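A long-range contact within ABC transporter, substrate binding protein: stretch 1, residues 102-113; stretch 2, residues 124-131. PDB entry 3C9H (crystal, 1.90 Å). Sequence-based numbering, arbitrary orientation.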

# COMPACT_ATOMS: atom_id res chain seq x y z
N LEU A 102 1.95 -14.68 6.35
CA LEU A 102 3.08 -15.47 5.85
C LEU A 102 4.10 -15.70 6.95
O LEU A 102 4.55 -16.82 7.15
CB LEU A 102 3.81 -14.81 4.68
CG LEU A 102 3.16 -14.71 3.30
CD1 LEU A 102 4.04 -13.81 2.41
CD2 LEU A 102 2.95 -16.06 2.67
N SER A 103 4.46 -14.63 7.66
CA SER A 103 5.48 -14.67 8.68
C SER A 103 5.04 -15.56 9.85
O SER A 103 5.84 -16.36 10.39
CB SER A 103 5.79 -13.25 9.15
OG SER A 103 6.25 -12.44 8.08
N ASN A 104 3.78 -15.44 10.22
CA ASN A 104 3.21 -16.29 11.27
C ASN A 104 3.15 -17.80 10.89
O ASN A 104 3.29 -18.67 11.76
CB ASN A 104 1.82 -15.77 11.62
CG ASN A 104 1.27 -16.36 12.89
OD1 ASN A 104 0.32 -17.16 12.85
ND2 ASN A 104 1.86 -16.00 14.02
N ASP A 105 2.95 -18.12 9.62
CA ASP A 105 2.72 -19.50 9.19
C ASP A 105 3.99 -20.19 8.73
O ASP A 105 3.93 -21.31 8.23
CB ASP A 105 1.67 -19.57 8.08
CG ASP A 105 0.28 -19.21 8.56
OD1 ASP A 105 0.05 -19.22 9.77
OD2 ASP A 105 -0.60 -18.93 7.71
N GLY A 106 5.13 -19.53 8.88
CA GLY A 106 6.40 -20.16 8.56
C GLY A 106 6.94 -19.92 7.16
O GLY A 106 7.95 -20.52 6.79
N TYR A 107 6.29 -19.03 6.39
CA TYR A 107 6.69 -18.74 5.03
C TYR A 107 7.78 -17.66 4.91
O TYR A 107 8.30 -17.42 3.81
CB TYR A 107 5.46 -18.38 4.16
CG TYR A 107 4.54 -19.56 3.94
CD1 TYR A 107 4.72 -20.42 2.85
CD2 TYR A 107 3.52 -19.85 4.84
CE1 TYR A 107 3.89 -21.53 2.66
CE2 TYR A 107 2.67 -20.96 4.65
CZ TYR A 107 2.87 -21.80 3.57
OH TYR A 107 2.05 -22.88 3.40
N ALA A 108 8.13 -17.02 6.02
CA ALA A 108 9.23 -16.08 6.08
C ALA A 108 10.40 -16.69 6.87
O ALA A 108 10.27 -17.76 7.50
CB ALA A 108 8.78 -14.77 6.70
N GLN A 109 11.55 -16.02 6.82
CA GLN A 109 12.67 -16.36 7.68
C GLN A 109 13.21 -15.07 8.31
O GLN A 109 13.06 -13.98 7.75
CB GLN A 109 13.76 -17.12 6.91
CG GLN A 109 14.34 -16.39 5.71
CD GLN A 109 15.47 -17.19 5.07
OE1 GLN A 109 16.54 -17.29 5.63
NE2 GLN A 109 15.22 -17.75 3.89
N ARG A 110 13.82 -15.22 9.48
CA ARG A 110 14.31 -14.11 10.27
C ARG A 110 15.45 -13.42 9.55
O ARG A 110 16.30 -14.07 8.90
CB ARG A 110 14.76 -14.62 11.66
CG ARG A 110 15.17 -13.57 12.64
CD ARG A 110 15.57 -14.21 14.01
NE ARG A 110 15.79 -13.21 15.07
CZ ARG A 110 14.90 -12.87 16.00
NH1 ARG A 110 13.69 -13.43 16.04
NH2 ARG A 110 15.23 -11.96 16.90
N SER A 111 15.47 -12.10 9.68
CA SER A 111 16.52 -11.29 9.10
C SER A 111 17.12 -10.41 10.18
O SER A 111 16.57 -9.36 10.50
CB SER A 111 15.96 -10.41 7.99
OG SER A 111 15.53 -11.17 6.91
N ASP A 112 18.26 -10.86 10.74
CA ASP A 112 18.95 -10.14 11.80
C ASP A 112 19.94 -9.21 11.16
O ASP A 112 21.04 -9.64 10.77
CB ASP A 112 19.69 -11.09 12.73
CG ASP A 112 18.75 -11.92 13.56
OD1 ASP A 112 17.67 -11.41 13.90
OD2 ASP A 112 19.09 -13.08 13.88
N LEU A 113 19.58 -7.94 11.08
CA LEU A 113 20.34 -6.97 10.30
C LEU A 113 20.86 -5.82 11.14
O LEU A 113 20.54 -5.70 12.33
CB LEU A 113 19.49 -6.42 9.15
CG LEU A 113 19.00 -7.45 8.12
CD1 LEU A 113 17.85 -6.94 7.21
CD2 LEU A 113 20.19 -7.92 7.32
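Stretch 2 124-131: NWRNTAYA

Two hydrogen bonds, both made by the backbone of Ser111, fix stretch 2 against stretch 1. Ser111 N donates to Asn127 O at 2.7 Å, with an N-H...O angle of 157°, favourable for a hydrogen bond, and the carbonyl of the same residue receives the phenol of Tyr130, with Tyr130 OH 2.6 Å from Ser111 O. The carbonyl lies at the edge of the tyrosine ring, near its plane, as expected for an acceptor that meets a phenolic hydroxyl. A water extends this polar centre: it donates to Gln109 O (2.7 Å from the water oxygen) and to Thr128 O (2.6 Å) and accepts from Ser111 OG (2.9 Å), joining the two stretches.

Stretch 2 is a tight hairpin. Its strands, 124-125 and 129-131, run antiparallel and are paired by Trp125 N to Ala129 O (2.9 Å) and Ala129 N to Trp125 O (3.2 Å). Arg126 and Asn127 form the turn with positive phi (53° and 55°), and Thr128 N closes it on Trp125 O at 2.9 Å. Within the loop, Thr128 OG1 donates to Arg126 O (2.8 Å) and Asn127 N to Asn124 OD1 (2.8 Å). Stretch 1 begins in a helix, and Asp105 is the first residue to leave helical phi/psi; the chain then turns through Gly106, whose phi of 94° suits glycine, and Tyr107, and is extended from Ala108 onward as it passes the hairpin. The register runs from Ser103 beside Ala129 (CA to CA 6.7 Å) to Arg110 beside Thr128 (CA to CA 4.3 Å), so that the helix end and the extended segment both approach the same part of stretch 2.

At the exposed side of the turn, Arg110 reaches out with its chi1 to chi3 all t. Its NE forms a salt bridge with Asp112 OD1 at 2.9 Å, which helps to hold the guanidinium in place, and one face of that group is covered by Asn127 CB and Arg126 O. Arg110 NH1 comes within 3.1 Å of Arg126 O, but the angle is too poor for a hydrogen bond.

The remaining contacts are van der Waals packing. The methyl of Thr128 packs on Ala108, CG2 to CB 3.5 Å, and also lies 3.7 Å from Gln109 O. Ser103, pointing toward the hairpin, brings its CB to 3.4 Å from Trp125 CZ3 and its OG to 3.6 Å from Ala129 CB. The indole meets the last helical turn obliquely, with Asn104 CA 3.9 Å from Trp125 CH2. Together the two stretches bury 503 Å².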

# COMPACT_ATOMS: atom_id res chain seq x y z
N ASN A 124 8.44 -3.67 13.61
CA ASN A 124 9.24 -4.89 13.56
C ASN A 124 8.52 -6.05 14.25
O ASN A 124 8.32 -6.02 15.47
CB ASN A 124 10.57 -4.62 14.25
CG ASN A 124 11.49 -5.81 14.26
OD1 ASN A 124 11.11 -6.90 13.86
ND2 ASN A 124 12.71 -5.60 14.72
N TRP A 125 8.13 -7.06 13.48
CA TRP A 125 7.66 -8.34 14.02
C TRP A 125 8.80 -9.38 13.95
O TRP A 125 9.16 -9.84 12.88
CB TRP A 125 6.44 -8.88 13.26
CG TRP A 125 5.81 -10.10 13.93
CD1 TRP A 125 5.02 -10.09 15.05
CD2 TRP A 125 5.94 -11.49 13.54
NE1 TRP A 125 4.65 -11.38 15.37
CE2 TRP A 125 5.20 -12.25 14.47
CE3 TRP A 125 6.63 -12.15 12.52
CZ2 TRP A 125 5.11 -13.66 14.39
CZ3 TRP A 125 6.53 -13.56 12.44
CH2 TRP A 125 5.78 -14.29 13.36
N ARG A 126 9.40 -9.66 15.11
CA ARG A 126 10.39 -10.74 15.28
C ARG A 126 11.57 -10.73 14.34
O ARG A 126 12.05 -11.79 13.96
CB ARG A 126 9.70 -12.09 15.14
CG ARG A 126 8.61 -12.28 16.15
CD ARG A 126 8.23 -13.71 16.20
NE ARG A 126 7.25 -13.95 17.25
CZ ARG A 126 6.45 -15.02 17.30
NH1 ARG A 126 6.46 -15.96 16.35
NH2 ARG A 126 5.60 -15.12 18.31
N ASN A 127 12.06 -9.53 14.01
CA ASN A 127 13.20 -9.35 13.09
C ASN A 127 12.96 -10.05 11.74
O ASN A 127 13.90 -10.32 10.99
CB ASN A 127 14.49 -9.86 13.75
CG ASN A 127 15.21 -8.79 14.58
OD1 ASN A 127 16.42 -8.91 14.81
ND2 ASN A 127 14.50 -7.76 15.01
N THR A 128 11.68 -10.24 11.42
CA THR A 128 11.26 -11.06 10.28
C THR A 128 10.47 -10.25 9.24
O THR A 128 10.83 -10.25 8.07
CB THR A 128 10.42 -12.27 10.77
OG1 THR A 128 11.23 -13.08 11.64
CG2 THR A 128 9.98 -13.16 9.58
N ALA A 129 9.37 -9.62 9.69
CA ALA A 129 8.57 -8.68 8.91
C ALA A 129 8.78 -7.25 9.41
O ALA A 129 8.62 -6.95 10.62
CB ALA A 129 7.09 -9.04 9.04
N TYR A 130 9.17 -6.37 8.49
CA TYR A 130 9.46 -4.99 8.80
C TYR A 130 8.57 -4.04 8.02
O TYR A 130 8.50 -4.11 6.78
CB TYR A 130 10.91 -4.67 8.44
CG TYR A 130 11.96 -5.45 9.20
CD1 TYR A 130 12.50 -4.94 10.36
CD2 TYR A 130 12.46 -6.68 8.73
CE1 TYR A 130 13.50 -5.63 11.07
CE2 TYR A 130 13.45 -7.38 9.44
CZ TYR A 130 13.96 -6.84 10.60
OH TYR A 130 14.93 -7.47 11.31
N ALA A 131 7.94 -3.12 8.73
CA ALA A 131 7.18 -2.04 8.12
C ALA A 131 8.17 -0.99 7.67
O ALA A 131 8.99 -0.53 8.48
CB ALA A 131 6.22 -1.40 9.15
O HOH W 1 12.68 -11.52 6.79